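Local coordinates for periplasmic beta-glucosidase (Pseudomonas aeruginosa, PDB 6R5T), which probably hydrolyses terminal, non-reducing beta-D-glucosyl residues in the periplasm with release of beta-D-glucose, as a member of glycosyl hydrolase family 3, at residues L10-M14 against C314-L318; T146-S150 against Q202-P207; R272-R276 against K298-E304. The protein carries 1 engineered substitution. All blocks are in the same frame, centred on the assembly; numbering follows the deposited sequence.

Interaction 1. Residues L10-M14 against C314-L318; sequences LMARM and CRDVL
Met11 and Met14 reach Leu318 and Cys314 by nearly the same rotation: each CG stands beside its own backbone N, with chi1 of -74° and -67°, each chain stays extended at chi2, and each bends only at the sulfur. Leu318 answers from the other helix, its CG likewise beside the backbone N (chi1 -65°), which, with chi2 anti, brings CD1 against both methionine chains. There Leu318 CD1 sits 3.5 Å from Met11 CG, tighter than a usual carbon-carbon contact, and 4.0 Å from Met14 SD. Leu10 CD2 adds a looser touch at 4.2 Å from the same Leu318 CD1. Beyond the bends, the two methyl groups turn to Cys314: Met11 CE lies 4.0 Å from Cys314 CB, and Met14 CE lies 3.8 Å from Cys314 SG. Met11 SD itself rests on the helix backbone, 3.8 Å from Arg315 CA. No hydrogen bond joins the two segments; apolar and sulfur contacts make up the contact between them.

Arg315 lends only the base of its side chain; its bend at chi2 leads the guanidinium away, where NH1 binds Asp316 OD1 at 2.8 Å, close to the guanidinium plane. Its NH2 forms a salt bridge to Glu4, about two turns before Met11 on helix 2-12, so a charged link accompanies the apolar one. The arrangement joins helix 2-12, which precedes the first strand of the eight-stranded parallel barrel, to helix 307-323, which follows the last, and thus brings the two ends of the TIM-barrel domain together.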
loop_
_atom_site.group_PDB
_atom_site.type_symbol
_atom_site.label_atom_id
_atom_site.label_comp_id
_atom_site.label_asym_id
_atom_site.label_seq_id
_atom_site.Cartn_x
_atom_site.Cartn_y
_atom_site.Cartn_z
ATOM N N LEU A 10 50.390 -2.619 -1.424
ATOM C CA LEU A 10 50.015 -1.650 -0.372
ATOM C C LEU A 10 49.383 -2.378 0.814
ATOM O O LEU A 10 49.750 -2.087 1.985
ATOM C CB LEU A 10 49.088 -0.572 -0.930
ATOM C CG LEU A 10 48.622 0.464 0.086
ATOM C CD1 LEU A 10 49.772 1.138 0.800
ATOM C CD2 LEU A 10 47.869 1.544 -0.666
ATOM N N MET A 11 48.440 -3.296 0.588
ATOM C CA MET A 11 47.774 -3.989 1.720
ATOM C C MET A 11 48.754 -4.858 2.524
ATOM O O MET A 11 48.524 -4.989 3.701
ATOM C CB MET A 11 46.608 -4.826 1.200
ATOM C CG MET A 11 45.505 -3.876 0.833
ATOM S SD MET A 11 43.996 -4.689 0.384
ATOM C CE MET A 11 43.525 -5.477 1.924
ATOM N N ALA A 12 49.798 -5.386 1.891
ATOM C CA ALA A 12 50.834 -6.185 2.596
ATOM C C ALA A 12 51.593 -5.286 3.571
ATOM O O ALA A 12 52.251 -5.826 4.463
ATOM C CB ALA A 12 51.781 -6.877 1.610
ATOM N N ARG A 13 51.541 -3.971 3.421
ATOM C CA ARG A 13 52.249 -3.032 4.317
ATOM C C ARG A 13 51.376 -2.649 5.517
ATOM O O ARG A 13 51.869 -1.983 6.456
ATOM C CB ARG A 13 52.633 -1.761 3.557
ATOM C CG ARG A 13 53.443 -1.972 2.288
ATOM C CD ARG A 13 53.811 -0.654 1.624
ATOM N NE ARG A 13 54.646 0.073 2.538
ATOM C CZ ARG A 13 55.136 1.288 2.372
ATOM N NH1 ARG A 13 54.886 1.944 1.261
ATOM N NH2 ARG A 13 55.862 1.821 3.341
ATOM N N MET A 14 50.061 -2.904 5.438
ATOM C CA MET A 14 49.105 -2.249 6.353
ATOM C C MET A 14 48.818 -3.122 7.563
ATOM O O MET A 14 48.557 -4.310 7.432
ATOM C CB MET A 14 47.796 -1.928 5.612
ATOM C CG MET A 14 48.021 -0.890 4.570
ATOM S SD MET A 14 46.558 -0.719 3.466
ATOM C CE MET A 14 45.471 0.173 4.588
ATOM N N CYS A 314 38.680 -3.272 2.834
ATOM C CA CYS A 314 39.813 -2.370 2.588
ATOM C C CYS A 314 40.216 -2.366 1.109
ATOM O O CYS A 314 40.411 -1.294 0.540
ATOM C CB CYS A 314 40.969 -2.821 3.470
ATOM S SG CYS A 314 42.391 -1.719 3.290
ATOM N N ARG A 315 40.300 -3.535 0.470
ATOM C CA ARG A 315 40.655 -3.614 -0.943
ATOM C C ARG A 315 39.679 -2.777 -1.774
ATOM O O ARG A 315 40.114 -2.065 -2.651
ATOM C CB ARG A 315 40.673 -5.054 -1.452
ATOM C CG ARG A 315 40.907 -5.206 -2.946
ATOM C CD ARG A 315 39.579 -5.257 -3.743
ATOM N NE ARG A 315 39.762 -4.982 -5.165
ATOM C CZ ARG A 315 38.837 -4.493 -5.992
ATOM N NH1 ARG A 315 37.615 -4.175 -5.570
ATOM N NH2 ARG A 315 39.157 -4.272 -7.255
ATOM N N ASP A 316 38.396 -2.822 -1.432
ATOM C CA ASP A 316 37.400 -2.069 -2.210
ATOM C C ASP A 316 37.631 -0.569 -2.041
ATOM O O ASP A 316 37.479 0.177 -3.034
ATOM C CB ASP A 316 35.986 -2.517 -1.830
ATOM C CG ASP A 316 35.599 -3.915 -2.257
ATOM O OD1 ASP A 316 36.356 -4.513 -3.045
ATOM O OD2 ASP A 316 34.542 -4.409 -1.753
ATOM N N VAL A 317 37.976 -0.101 -0.834
ATOM C CA VAL A 317 38.238 1.339 -0.654
ATOM C C VAL A 317 39.473 1.735 -1.484
ATOM O O VAL A 317 39.444 2.765 -2.175
ATOM C CB VAL A 317 38.407 1.674 0.832
ATOM C CG1 VAL A 317 38.861 3.116 0.998
ATOM C CG2 VAL A 317 37.085 1.428 1.574
ATOM N N LEU A 318 40.546 0.941 -1.379
ATOM C CA LEU A 318 41.811 1.282 -2.055
ATOM C C LEU A 318 41.596 1.254 -3.558
ATOM O O LEU A 318 42.122 2.135 -4.251
ATOM C CB LEU A 318 42.897 0.286 -1.613
ATOM C CG LEU A 318 43.290 0.345 -0.136
ATOM C CD1 LEU A 318 44.377 -0.689 0.113
ATOM C CD2 LEU A 318 43.727 1.726 0.303
#

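Interaction 2. Residues T146-S150 against Q202-P207; sequences TYLTS and QDYLPP
Thr146 meets the 202-207 segment with every atom of its side chain beyond CA. CB lies 3.5 Å from Asp203 O and there the chain forks. The OG1 branch, standing beside the backbone N (chi1 -57°), donates a hydrogen bond of 2.7 Å to Asp203 O; the approach is in the carbonyl plane on a lone pair, with a C=O...OG1 angle of 119°. The CG2 branch, anti to that N, also faces Asp203 O, at 3.4 Å, and touches Gln202 O (3.7 Å) before it and Pro206 CB (3.9 Å) after it. Pro207, four residues on, has no N-H to give that carbonyl an alpha-helical bond, which is consistent with the hydroxyl serving it instead.

One turn later Ser150 OG donates to Thr146 O at 2.8 Å, while Ser150 N reaches the same oxygen from the opposite face of the carbonyl plane. The serine hydroxyl comes within 3.2 Å of Pro207 N without bonding, since the proline nitrogen has no hydrogen. Thr149 supplies the last touch, its CG2 against Pro207 CB, while its own hydroxyl is held by Asp145. Ser150 CA and Pro207 CA come within 4.0 Å, consistent with the short serine side chain and compact, puckered proline rings. Gln202 bonds through OE1 to Tyr701 N in the fibronectin type III-like region. Helix 146-161 leads into strand 172-178 and helix 206-213 into strand 218-221, so the contact pairs consecutive outer helices of a TIM barrel where helix 197-204, with a wider pi-type turn at 202-204, gives way to Pro206 and Pro207.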
loop_
_atom_site.group_PDB
_atom_site.type_symbol
_atom_site.label_atom_id
_atom_site.label_comp_id
_atom_site.label_asym_id
_atom_site.label_seq_id
_atom_site.Cartn_x
_atom_site.Cartn_y
_atom_site.Cartn_z
ATOM N N THR A 146 10.265 1.172 -14.804
ATOM C CA THR A 146 11.540 0.409 -14.682
ATOM C C THR A 146 12.415 0.669 -15.911
ATOM O O THR A 146 13.619 0.849 -15.770
ATOM C CB THR A 146 11.227 -1.063 -14.506
ATOM O OG1 THR A 146 10.392 -1.224 -13.364
ATOM C CG2 THR A 146 12.489 -1.859 -14.390
ATOM N N TYR A 147 11.848 0.617 -17.116
ATOM C CA TYR A 147 12.599 0.849 -18.363
ATOM C C TYR A 147 13.275 2.215 -18.345
ATOM O O TYR A 147 14.520 2.356 -18.589
ATOM C CB TYR A 147 11.728 0.573 -19.581
ATOM C CG TYR A 147 12.411 0.746 -20.896
ATOM C CD1 TYR A 147 12.452 1.967 -21.515
ATOM C CD2 TYR A 147 12.987 -0.337 -21.517
ATOM C CE1 TYR A 147 13.147 2.156 -22.711
ATOM C CE2 TYR A 147 13.630 -0.180 -22.734
ATOM C CZ TYR A 147 13.721 1.049 -23.323
ATOM O OH TYR A 147 14.332 1.006 -24.559
ATOM N N LEU A 148 12.496 3.260 -18.133
ATOM C CA LEU A 148 13.004 4.617 -18.221
ATOM C C LEU A 148 14.028 4.816 -17.079
ATOM O O LEU A 148 15.095 5.394 -17.354
ATOM C CB LEU A 148 11.846 5.599 -18.118
ATOM C CG LEU A 148 12.268 7.051 -18.162
ATOM C CD1 LEU A 148 13.024 7.368 -19.460
ATOM C CD2 LEU A 148 11.042 7.926 -18.054
ATOM N N THR A 149 13.690 4.428 -15.847
ATOM C CA THR A 149 14.614 4.664 -14.729
ATOM C C THR A 149 15.928 3.881 -14.953
ATOM O O THR A 149 17.025 4.436 -14.651
ATOM C CB THR A 149 13.980 4.320 -13.392
ATOM O OG1 THR A 149 12.908 5.256 -13.193
ATOM C CG2 THR A 149 14.972 4.358 -12.246
ATOM N N SER A 150 15.846 2.677 -15.491
ATOM C CA SER A 150 17.057 1.857 -15.796
ATOM C C SER A 150 17.920 2.585 -16.833
ATOM O O SER A 150 19.162 2.664 -16.669
ATOM C CB SER A 150 16.726 0.491 -16.205
ATOM O OG SER A 150 16.111 -0.193 -15.132
ATOM N N GLN A 202 11.863 -8.194 -11.565
ATOM C CA GLN A 202 11.344 -7.634 -12.823
ATOM C C GLN A 202 11.302 -6.108 -12.758
ATOM O O GLN A 202 11.651 -5.448 -13.758
ATOM C CB GLN A 202 9.944 -8.175 -13.099
ATOM C CG GLN A 202 9.447 -7.811 -14.482
ATOM C CD GLN A 202 10.160 -8.571 -15.582
ATOM O OE1 GLN A 202 10.755 -9.610 -15.375
ATOM N NE2 GLN A 202 10.000 -8.099 -16.797
ATOM N N ASP A 203 10.865 -5.551 -11.624
ATOM C CA ASP A 203 10.477 -4.120 -11.617
ATOM C C ASP A 203 11.421 -3.247 -10.777
ATOM O O ASP A 203 11.602 -2.078 -11.149
ATOM C CB ASP A 203 9.070 -3.966 -11.049
ATOM C CG ASP A 203 7.994 -4.636 -11.900
ATOM O OD1 ASP A 203 8.202 -4.759 -13.139
ATOM O OD2 ASP A 203 6.972 -4.965 -11.318
ATOM N N TYR A 204 11.956 -3.720 -9.663
ATOM C CA TYR A 204 12.610 -2.801 -8.692
ATOM C C TYR A 204 14.124 -2.896 -8.771
ATOM O O TYR A 204 14.755 -1.851 -8.597
ATOM C CB TYR A 204 12.121 -3.101 -7.280
ATOM C CG TYR A 204 10.815 -2.441 -6.946
ATOM C CD1 TYR A 204 9.592 -3.004 -7.291
ATOM C CD2 TYR A 204 10.791 -1.201 -6.334
ATOM C CE1 TYR A 204 8.406 -2.365 -6.977
ATOM C CE2 TYR A 204 9.622 -0.557 -6.008
ATOM C CZ TYR A 204 8.407 -1.133 -6.366
ATOM O OH TYR A 204 7.256 -0.461 -6.073
ATOM N N LEU A 205 14.700 -4.057 -9.050
ATOM C CA LEU A 205 16.173 -4.201 -9.053
ATOM C C LEU A 205 16.838 -3.718 -10.346
ATOM O O LEU A 205 17.993 -3.321 -10.275
ATOM C CB LEU A 205 16.556 -5.647 -8.760
ATOM C CG LEU A 205 16.324 -6.107 -7.335
ATOM C CD1 LEU A 205 16.525 -7.626 -7.240
ATOM C CD2 LEU A 205 17.240 -5.375 -6.372
ATOM N N PRO A 206 16.234 -3.775 -11.557
ATOM C CA PRO A 206 16.953 -3.429 -12.781
ATOM C C PRO A 206 17.675 -2.084 -12.807
ATOM O O PRO A 206 18.780 -2.025 -13.396
ATOM C CB PRO A 206 15.915 -3.561 -13.894
ATOM C CG PRO A 206 15.007 -4.630 -13.369
ATOM C CD PRO A 206 14.907 -4.359 -11.883
ATOM N N PRO A 207 17.174 -0.982 -12.196
ATOM C CA PRO A 207 17.943 0.265 -12.232
ATOM C C PRO A 207 19.300 0.206 -11.516
ATOM O O PRO A 207 20.257 0.808 -11.992
ATOM C CB PRO A 207 17.033 1.288 -11.571
ATOM C CG PRO A 207 15.653 0.680 -11.818
ATOM C CD PRO A 207 15.823 -0.811 -11.634
#

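Interaction 3. Residues R272-R276 against K298-E304; sequences RDATR and KLLAAGE
The Schellman motif that ends helix 291-301 turns Glu304 toward Arg272 and Arg276 of helix 271-281. Gly303 takes the positive phi, and two backbone bonds, Glu304 N to Leu299 O and Gly303 N to Leu300 O, close the turn. The extended side chain of Arg272 then meets Glu304 at about a right angle. Its guanidinium grips a single carboxylate oxygen side-on: Arg272 NH2 donates to Glu304 OE1 at 2.7 Å with an N-H...O angle of 151°, and Arg272 NE donates to the same OE1 at 3.0 Å with a more bent 139°. NE uses the syn lone pair, whereas NH2 arrives almost end-on to the C-O bond. The two flat groups are not coplanar, lying 36° apart, although OE1 stays near the guanidinium plane. Lys298 CB lies over one face of that guanidinium, offset toward the rim, and Ala302 CB lies at its edge.

Both helices belong to the TIM-barrel domain and stand on either side of its last strand in sequence: helix 271-281 runs into strand 286-287, and helix 291-301 follows it. Leu299 provides the apolar part of their seam. Leu299 CD1 lies 3.6 Å from Arg272 O and 3.7 Å from Thr275 CG2, while Leu299 CD2 is 3.6 Å from Arg272 CG.

The other carboxylate oxygen works through water 1, which donates to Glu304 OE2 at 2.7 Å and to Asp273 OD1 and accepts from Arg276 NE at 2.6 Å. This bridge links two acidic groups that would otherwise probably repel, and Arg276 probably helps offset their negative charge. Arg276, bent at chi3, also lays its CD 3.4 Å from Glu304 O.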
loop_
_atom_site.group_PDB
_atom_site.type_symbol
_atom_site.label_atom_id
_atom_site.label_comp_id
_atom_site.label_asym_id
_atom_site.label_seq_id
_atom_site.Cartn_x
_atom_site.Cartn_y
_atom_site.Cartn_z
ATOM N N ARG A 272 28.381 -4.176 18.826
ATOM C CA ARG A 272 29.341 -5.215 18.416
ATOM C C ARG A 272 28.678 -6.168 17.420
ATOM O O ARG A 272 29.239 -6.471 16.383
ATOM C CB ARG A 272 29.781 -5.948 19.682
ATOM C CG ARG A 272 30.792 -7.044 19.469
ATOM C CD ARG A 272 31.229 -7.575 20.837
ATOM N NE ARG A 272 32.255 -8.558 20.583
ATOM C CZ ARG A 272 33.387 -8.707 21.291
ATOM N NH1 ARG A 272 33.651 -7.949 22.355
ATOM N NH2 ARG A 272 34.237 -9.651 20.915
ATOM N N ASP A 273 27.496 -6.654 17.784
ATOM C CA ASP A 273 26.754 -7.609 16.910
ATOM C C ASP A 273 26.300 -6.865 15.653
ATOM O O ASP A 273 26.362 -7.453 14.588
ATOM C CB ASP A 273 25.596 -8.239 17.676
ATOM C CG ASP A 273 26.061 -9.187 18.771
ATOM O OD1 ASP A 273 27.254 -9.617 18.728
ATOM O OD2 ASP A 273 25.250 -9.468 19.686
ATOM N N ALA A 274 25.919 -5.595 15.744
ATOM C CA ALA A 274 25.534 -4.851 14.525
ATOM C C ALA A 274 26.707 -4.760 13.547
ATOM O O ALA A 274 26.565 -4.985 12.304
ATOM C CB ALA A 274 25.006 -3.503 14.903
ATOM N N THR A 275 27.910 -4.474 14.079
ATOM C CA THR A 275 29.104 -4.331 13.237
ATOM C C THR A 275 29.397 -5.660 12.515
ATOM O O THR A 275 29.702 -5.676 11.303
ATOM C CB THR A 275 30.286 -3.920 14.131
ATOM O OG1 THR A 275 29.985 -2.668 14.749
ATOM C CG2 THR A 275 31.545 -3.818 13.318
ATOM N N ARG A 276 29.294 -6.779 13.260
ATOM C CA ARG A 276 29.550 -8.120 12.686
ATOM C C ARG A 276 28.578 -8.372 11.510
ATOM O O ARG A 276 29.011 -8.765 10.421
ATOM C CB ARG A 276 29.410 -9.201 13.755
ATOM C CG ARG A 276 29.674 -10.565 13.151
ATOM C CD ARG A 276 29.414 -11.784 14.012
ATOM N NE ARG A 276 28.355 -11.557 14.979
ATOM C CZ ARG A 276 27.064 -11.800 14.780
ATOM N NH1 ARG A 276 26.626 -12.288 13.629
ATOM N NH2 ARG A 276 26.213 -11.530 15.753
ATOM N N LYS A 298 38.015 -6.024 18.074
ATOM C CA LYS A 298 37.477 -6.960 19.103
ATOM C C LYS A 298 36.837 -8.150 18.413
ATOM O O LYS A 298 37.040 -9.311 18.845
ATOM C CB LYS A 298 36.552 -6.234 20.073
ATOM C CG LYS A 298 37.312 -5.465 21.152
ATOM C CD LYS A 298 36.398 -4.710 22.093
ATOM C CE LYS A 298 37.127 -3.895 23.143
ATOM N NZ LYS A 298 36.163 -3.159 23.988
ATOM N N LEU A 299 36.015 -7.892 17.384
ATOM C CA LEU A 299 35.359 -9.000 16.678
ATOM C C LEU A 299 36.377 -9.969 16.103
ATOM O O LEU A 299 36.176 -11.211 16.148
ATOM C CB LEU A 299 34.463 -8.430 15.585
ATOM C CG LEU A 299 33.183 -7.764 16.081
ATOM C CD1 LEU A 299 32.540 -6.951 14.974
ATOM C CD2 LEU A 299 32.207 -8.803 16.602
ATOM N N LEU A 300 37.408 -9.430 15.497
ATOM C CA LEU A 300 38.395 -10.294 14.820
ATOM C C LEU A 300 39.134 -11.145 15.875
ATOM O O LEU A 300 39.257 -12.380 15.674
ATOM C CB LEU A 300 39.380 -9.431 14.047
ATOM C CG LEU A 300 40.451 -10.253 13.307
ATOM C CD1 LEU A 300 39.877 -11.211 12.260
ATOM C CD2 LEU A 300 41.456 -9.344 12.635
ATOM N N ALA A 301 39.535 -10.513 16.972
ATOM C CA ALA A 301 40.302 -11.178 18.065
ATOM C C ALA A 301 39.474 -12.313 18.681
ATOM O O ALA A 301 40.056 -13.346 19.065
ATOM C CB ALA A 301 40.703 -10.135 19.076
ATOM N N ALA A 302 38.153 -12.156 18.751
ATOM C CA ALA A 302 37.224 -13.175 19.296
ATOM C C ALA A 302 36.878 -14.252 18.255
ATOM O O ALA A 302 36.132 -15.171 18.593
ATOM C CB ALA A 302 35.991 -12.496 19.834
ATOM N N GLY A 303 37.346 -14.141 17.006
ATOM C CA GLY A 303 37.005 -15.094 15.935
ATOM C C GLY A 303 35.566 -14.912 15.465
ATOM O O GLY A 303 35.043 -15.852 14.845
ATOM N N GLU A 304 34.950 -13.756 15.697
ATOM C CA GLU A 304 33.514 -13.529 15.306
ATOM C C GLU A 304 33.437 -13.047 13.842
ATOM O O GLU A 304 32.363 -13.161 13.215
ATOM C CB GLU A 304 32.833 -12.533 16.229
ATOM C CG GLU A 304 32.759 -13.005 17.663
ATOM C CD GLU A 304 32.136 -11.962 18.571
ATOM O OE1 GLU A 304 32.856 -11.080 19.084
ATOM O OE2 GLU A 304 30.906 -11.994 18.702
HETATM O O HOH W 1 29.072 -10.606 17.256
#

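How the interactions relate
From the N terminus, the chain leaves helix 2-12, runs through the barrel and returns at 314-318, so interaction 1 closes a loop of some 300 residues, tying the N-terminal helix to a helix after the last barrel strand. Within that loop lie both other contacts, in series and without crossing: interaction 2 closes when 202-207 meets 146-150, and interaction 3 when 298-304 returns to 272-276, joining the helices before and after strand 286-287. Helix 291-301 is followed by helix 307-323, and interactions 1 and 3 lie on the same side of the chain's centre, their centres about 20 Å apart. Interaction 2 lies on the barrel flank facing the fibronectin type III-like domain.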